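Nucleoside-diphosphate sugar epimerase (SulA family) (Corynebacterium glutamicum, PDB 3OH8) probably acts as an NAD(P)-dependent nucleoside-diphosphate sugar epimerase of the SulA family, built round a Rossmann-type domain. Local coordinates at residues T127-I130 / E131-F135; R161-T164 / A165-T169; A434-A437 / H438-Y442. All coordinates share one frame; numbering follows the deposited sequence.

All three contacts are local: contacts 1 and 2 join turns of one helix each, contact 3 the end of a helix to the chain leaving it; contact 1 (127-135) touches both others. Its centre lies about 13 Å from that of contact 2 (161-169) and about 15 Å from that of contact 3 (434-442). Toward contact 2 the touch is one of packing, Phe135 CD2 lying 3.3 Å from Gln166 NE2. Toward contact 3 it is polar, Gln128 OE1 standing 2.7 Å from His438 NE2 in a probable hydrogen bond. Contacts 2 and 3 do not meet: their nearest atoms are about 8 Å apart. Contact 2 belongs to the Rossmann-type part, where a dinucleotide cofactor would be expected.

Contact 1. Residues T127-I130 / E131-F135; sequences TQLI and EDLKF
Leu129 and Leu133, one turn apart on helix 119-139, lie side by side and point the same way. One methyl carries the contact: Leu129 CD2 is 3.6 Å from Leu133 CD1 and 3.9 Å from Leu133 CG, so it rests against the branch point as well as the neighbouring methyl. Ile130 and Lys134 have the same spacing but a different geometry, their chains running across one another. The first torsion of Ile130 (chi1 -170°) turns CG1 to the carbonyl side, and CD1, with chi2 at 34°, then lies 4.0 Å from Lys134 CE; the lysine, extended beyond CG, meets it with its methylenes and not with its ammonium end. The third pair is polar. Gln128 bends at chi2, which brings its NE2 3.6 Å from Asp132 OD1, with the amide and carboxylate planes turned 63° apart. The stronger partners of both groups lie outside the pair: Gln128 bonds His438 and Asp343, and Asp132 forms salt bridges with Arg428 and Arg28. Beneath these side chains, four regular helical bonds tie the two segments together, among them Asp132 N to Gln128 O at 2.9 Å and Lys134 N to Ile130 O at 3.0 Å. The helix is packed on several sides of its circumference: Leu129 and Leu133 press on Ile9 of strand 3-9 and Trp19 of helix 13-21, Gln128 touches helix 25-29, and the Phe135 ring meets Tyr350 of helix 342-354 edge-to-face.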
# COMPACT_ATOMS: atom_id res chain seq x y z
N THR A 127 -11.60 5.67 1.40
CA THR A 127 -11.05 4.85 2.49
C THR A 127 -9.53 4.95 2.53
O THR A 127 -8.94 5.06 3.61
CB THR A 127 -11.49 3.36 2.40
OG1 THR A 127 -11.15 2.81 1.12
CG2 THR A 127 -13.01 3.25 2.58
N GLN A 128 -8.89 4.92 1.37
CA GLN A 128 -7.43 4.93 1.33
C GLN A 128 -6.87 6.23 1.88
O GLN A 128 -5.91 6.24 2.65
CB GLN A 128 -6.91 4.70 -0.09
CG GLN A 128 -5.40 4.49 -0.17
CD GLN A 128 -4.98 3.11 0.33
OE1 GLN A 128 -5.82 2.21 0.48
NE2 GLN A 128 -3.70 2.92 0.53
N LEU A 129 -7.47 7.34 1.48
CA LEU A 129 -7.06 8.65 1.98
C LEU A 129 -7.18 8.72 3.49
O LEU A 129 -6.24 9.14 4.19
CB LEU A 129 -7.95 9.76 1.39
CG LEU A 129 -7.33 11.14 1.16
CD1 LEU A 129 -8.31 12.29 1.50
CD2 LEU A 129 -6.01 11.33 1.87
N ILE A 130 -8.35 8.35 4.00
CA ILE A 130 -8.60 8.49 5.43
C ILE A 130 -7.68 7.55 6.22
O ILE A 130 -7.12 7.94 7.25
CB ILE A 130 -10.11 8.30 5.81
CG1 ILE A 130 -10.34 8.69 7.26
CG2 ILE A 130 -10.57 6.86 5.64
CD1 ILE A 130 -9.47 9.82 7.72
N GLU A 131 -7.50 6.33 5.73
CA GLU A 131 -6.64 5.39 6.44
C GLU A 131 -5.19 5.84 6.41
O GLU A 131 -4.48 5.74 7.41
CB GLU A 131 -6.80 3.96 5.92
CG GLU A 131 -8.20 3.42 6.13
CD GLU A 131 -8.60 3.36 7.61
OE1 GLU A 131 -7.71 3.18 8.47
OE2 GLU A 131 -9.81 3.49 7.91
N ASP A 132 -4.75 6.36 5.27
CA ASP A 132 -3.38 6.87 5.16
C ASP A 132 -3.09 7.99 6.15
O ASP A 132 -2.05 7.99 6.80
CB ASP A 132 -3.11 7.39 3.74
CG ASP A 132 -2.47 6.34 2.86
OD1 ASP A 132 -2.65 5.13 3.16
OD2 ASP A 132 -1.80 6.71 1.88
N LEU A 133 -4.00 8.95 6.23
CA LEU A 133 -3.81 10.07 7.13
C LEU A 133 -3.88 9.63 8.60
O LEU A 133 -3.10 10.08 9.42
CB LEU A 133 -4.86 11.16 6.84
CG LEU A 133 -4.64 11.90 5.51
CD1 LEU A 133 -5.85 12.77 5.21
CD2 LEU A 133 -3.35 12.75 5.53
N LYS A 134 -4.81 8.74 8.93
CA LYS A 134 -4.87 8.21 10.29
C LYS A 134 -3.57 7.50 10.65
O LYS A 134 -3.04 7.65 11.76
CB LYS A 134 -6.06 7.28 10.48
CG LYS A 134 -7.38 8.03 10.65
CD LYS A 134 -8.56 7.08 10.86
CE LYS A 134 -9.83 7.87 11.17
NZ LYS A 134 -11.07 7.04 11.12
N PHE A 135 -3.05 6.71 9.71
CA PHE A 135 -1.80 6.01 9.95
C PHE A 135 -0.68 7.00 10.23
O PHE A 135 0.10 6.81 11.16
CB PHE A 135 -1.36 5.15 8.75
CG PHE A 135 0.08 4.69 8.87
CD1 PHE A 135 0.41 3.65 9.73
CD2 PHE A 135 1.10 5.34 8.21
CE1 PHE A 135 1.72 3.24 9.90
CE2 PHE A 135 2.42 4.95 8.37
CZ PHE A 135 2.73 3.89 9.21

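Contact 2. Residues R161-T164 / A165-T169; sequences RALT and AQLQT
Leu163 O receives the N-H of Leu167 at 2.9 Å, the shortest backbone link between 161-164 and 165-169. The two leucine side chains then cross at an angle: Leu163 CG lies 3.8 Å from Leu167 CD2, and that same CD2 is 3.6 Å from Leu163 O, so a single methyl covers both the side chain and the carbonyl a turn earlier. Thr164 and Gln168 instead run alongside one another. The threonine methyl CG2, anti to the backbone N (its OG1 has chi1 -68° and bonds Gly160 O), stands 3.9 Å from Gln168 OE1, while Gln168 CG sits 3.3 Å from Thr164 O. In the last turn Thr169 OG1 donates to Gln166 O at 2.7 Å. The Gln166 amide is held by helix 342-354, through Asp347 and Thr346, and Thr164 and Leu167 both pack on Val174 of strand 173-178. Helix 158-169 is the crossover helix of the beta-alpha-beta unit formed with strands 149-153 and 173-178. The sequence TGSRGLVG leading into it fits the TGxxGxxG motif of extended short-chain dehydrogenases/reductases, consistent with the dinucleotide-binding start of a Rossmann fold.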
# COMPACT_ATOMS: atom_id res chain seq x y z
N ARG A 161 6.86 -0.44 -4.23
CA ARG A 161 6.27 0.70 -4.90
C ARG A 161 5.23 1.34 -3.99
O ARG A 161 5.13 2.56 -3.92
CB ARG A 161 5.64 0.26 -6.23
CG ARG A 161 5.44 1.36 -7.24
CD ARG A 161 5.09 0.78 -8.61
NE ARG A 161 4.72 1.83 -9.56
CZ ARG A 161 4.22 1.61 -10.77
NH1 ARG A 161 4.02 0.37 -11.20
NH2 ARG A 161 3.92 2.63 -11.56
N ALA A 162 4.47 0.53 -3.27
CA ALA A 162 3.48 1.09 -2.34
C ALA A 162 4.15 1.79 -1.16
O ALA A 162 3.74 2.89 -0.74
CB ALA A 162 2.53 0.02 -1.88
N LEU A 163 5.19 1.17 -0.61
CA LEU A 163 5.93 1.75 0.50
C LEU A 163 6.60 3.07 0.09
O LEU A 163 6.55 4.05 0.84
CB LEU A 163 6.99 0.77 1.02
CG LEU A 163 7.89 1.31 2.13
CD1 LEU A 163 7.07 1.74 3.34
CD2 LEU A 163 8.95 0.25 2.52
N THR A 164 7.23 3.09 -1.08
CA THR A 164 7.87 4.29 -1.59
C THR A 164 6.88 5.46 -1.68
O THR A 164 7.17 6.57 -1.22
CB THR A 164 8.52 4.02 -2.98
OG1 THR A 164 9.64 3.12 -2.83
CG2 THR A 164 9.01 5.32 -3.61
N ALA A 165 5.72 5.20 -2.27
CA ALA A 165 4.68 6.22 -2.37
C ALA A 165 4.21 6.69 -1.01
O ALA A 165 3.93 7.87 -0.84
CB ALA A 165 3.50 5.71 -3.18
N GLN A 166 4.10 5.78 -0.05
CA GLN A 166 3.61 6.15 1.28
C GLN A 166 4.63 7.05 1.98
O GLN A 166 4.27 8.08 2.53
CB GLN A 166 3.35 4.90 2.13
CG GLN A 166 2.47 5.14 3.35
CD GLN A 166 2.21 3.84 4.11
OE1 GLN A 166 2.66 2.78 3.69
NE2 GLN A 166 1.50 3.93 5.23
N LEU A 167 5.90 6.65 1.96
CA LEU A 167 6.99 7.46 2.51
C LEU A 167 6.99 8.87 1.93
O LEU A 167 7.10 9.87 2.65
CB LEU A 167 8.34 6.82 2.19
CG LEU A 167 9.12 6.04 3.25
CD1 LEU A 167 8.39 5.85 4.55
CD2 LEU A 167 9.60 4.71 2.69
N GLN A 168 6.90 8.95 0.61
CA GLN A 168 6.86 10.26 -0.03
C GLN A 168 5.65 11.08 0.41
O GLN A 168 5.77 12.27 0.66
CB GLN A 168 6.94 10.12 -1.55
CG GLN A 168 8.27 9.53 -2.00
CD GLN A 168 8.26 9.12 -3.46
OE1 GLN A 168 7.23 8.73 -4.00
NE2 GLN A 168 9.42 9.20 -4.10
N THR A 169 4.47 10.47 0.52
CA THR A 169 3.33 11.27 0.97
C THR A 169 3.49 11.70 2.43
O THR A 169 2.85 12.65 2.89
CB THR A 169 1.99 10.55 0.80
OG1 THR A 169 2.04 9.29 1.48
CG2 THR A 169 1.71 10.33 -0.66

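Contact 3. Residues A434-A437 / H438-Y442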
# COMPACT_ATOMS: atom_id res chain seq x y z
N ALA A 434 -12.79 -7.91 4.95
CA ALA A 434 -12.65 -6.46 4.83
C ALA A 434 -11.43 -6.06 3.99
O ALA A 434 -11.48 -5.07 3.27
CB ALA A 434 -12.59 -5.81 6.20
N ALA A 435 -10.33 -6.81 4.10
CA ALA A 435 -9.14 -6.53 3.29
C ALA A 435 -9.44 -6.75 1.81
O ALA A 435 -9.05 -5.94 0.96
CB ALA A 435 -7.98 -7.42 3.73
N ILE A 436 -10.14 -7.83 1.52
CA ILE A 436 -10.46 -8.19 0.13
C ILE A 436 -11.44 -7.19 -0.49
O ILE A 436 -11.32 -6.83 -1.67
CB ILE A 436 -11.02 -9.63 0.07
CG1 ILE A 436 -9.92 -10.65 0.37
CG2 ILE A 436 -11.65 -9.92 -1.29
CD1 ILE A 436 -10.46 -12.01 0.76
N ALA A 437 -12.42 -6.74 0.29
CA ALA A 437 -13.38 -5.75 -0.19
C ALA A 437 -12.65 -4.47 -0.61
O ALA A 437 -12.98 -3.84 -1.64
CB ALA A 437 -14.42 -5.46 0.89
N HIS A 438 -11.66 -4.08 0.19
CA HIS A 438 -10.85 -2.90 -0.10
C HIS A 438 -10.05 -3.10 -1.38
O HIS A 438 -10.04 -2.24 -2.27
CB HIS A 438 -9.94 -2.59 1.09
CG HIS A 438 -9.13 -1.33 0.93
ND1 HIS A 438 -9.70 -0.09 0.85
CD2 HIS A 438 -7.79 -1.14 0.86
CE1 HIS A 438 -8.75 0.83 0.72
NE2 HIS A 438 -7.58 0.22 0.73
N GLU A 439 -9.37 -4.23 -1.48
CA GLU A 439 -8.45 -4.46 -2.59
C GLU A 439 -9.11 -4.78 -3.94
O GLU A 439 -8.57 -4.45 -5.00
CB GLU A 439 -7.44 -5.54 -2.21
CG GLU A 439 -6.46 -5.06 -1.17
CD GLU A 439 -5.64 -3.88 -1.67
OE1 GLU A 439 -5.30 -3.85 -2.87
OE2 GLU A 439 -5.35 -2.99 -0.84
N LEU A 440 -10.29 -5.39 -3.90
CA LEU A 440 -10.98 -5.78 -5.13
C LEU A 440 -12.13 -4.84 -5.49
O LEU A 440 -12.81 -5.03 -6.50
CB LEU A 440 -11.49 -7.22 -5.03
CG LEU A 440 -10.40 -8.29 -4.84
CD1 LEU A 440 -11.01 -9.69 -4.78
CD2 LEU A 440 -9.36 -8.20 -5.96
N GLY A 441 -12.34 -3.81 -4.66
CA GLY A 441 -13.24 -2.72 -4.99
C GLY A 441 -14.71 -2.96 -4.71
O GLY A 441 -15.56 -2.64 -5.53
N TYR A 442 -15.01 -3.51 -3.54
CA TYR A 442 -16.39 -3.78 -3.15
C TYR A 442 -16.83 -2.86 -2.03
O TYR A 442 -17.83 -3.12 -1.38
CB TYR A 442 -16.54 -5.22 -2.66
CG TYR A 442 -15.97 -6.28 -3.57
CD1 TYR A 442 -15.99 -6.14 -4.94
CD2 TYR A 442 -15.44 -7.45 -3.03
CE1 TYR A 442 -15.47 -7.13 -5.77
CE2 TYR A 442 -14.92 -8.44 -3.85
CZ TYR A 442 -14.94 -8.28 -5.21
OH TYR A 442 -14.43 -9.28 -6.01
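Ile436 and Leu440 lie side by side, pointing the same way, and the bump between them is a methyl: Ile436 CG2 reaches to 3.6 Å from Leu440 CD1. This follows from the torsion of Ile436 (chi1 -70°), which swings CG1 beside the backbone N and leaves CG2 anti to it, directed along the helix to the next turn. Tyr442 supplies the second bulge. After Gly441, the first residue to leave helical angles (phi 83°), the chain folds back so that the tyrosine lies over the last turn, with its CD2 3.9 Å from Ala437 CA and its CB 4.1 Å from Ala437 CB. The small alanine makes the shallow hollow that receives it. Leu440 C sits 4.0 Å over one face of the ring, offset toward the rim, while CE2 comes within 4.4 Å of Ile436 CG2. Beyond these two segments, Leu440 packs on Leu315 and Tyr442 on Lys319, both of helix 314-320. His438 leads away from the contact, bonding Glu443 through ND1 and stacking with Tyr124 and Tyr429; Glu439 bonds Gly310 N. Ala437 O takes two donors: Tyr442 N at 2.8 Å, in the carbonyl plane and on a lone pair (170° at the hydrogen), and Gly441 N in a weak bond at 3.1 Å. A six-to-one bond, a positive-phi glycine and an apolar Ala437-Tyr442 touch together mark a Schellman-like helix end, in which one carbonyl is satisfied by the turning chain while Ala437 CB and Tyr442 CB meet beside it.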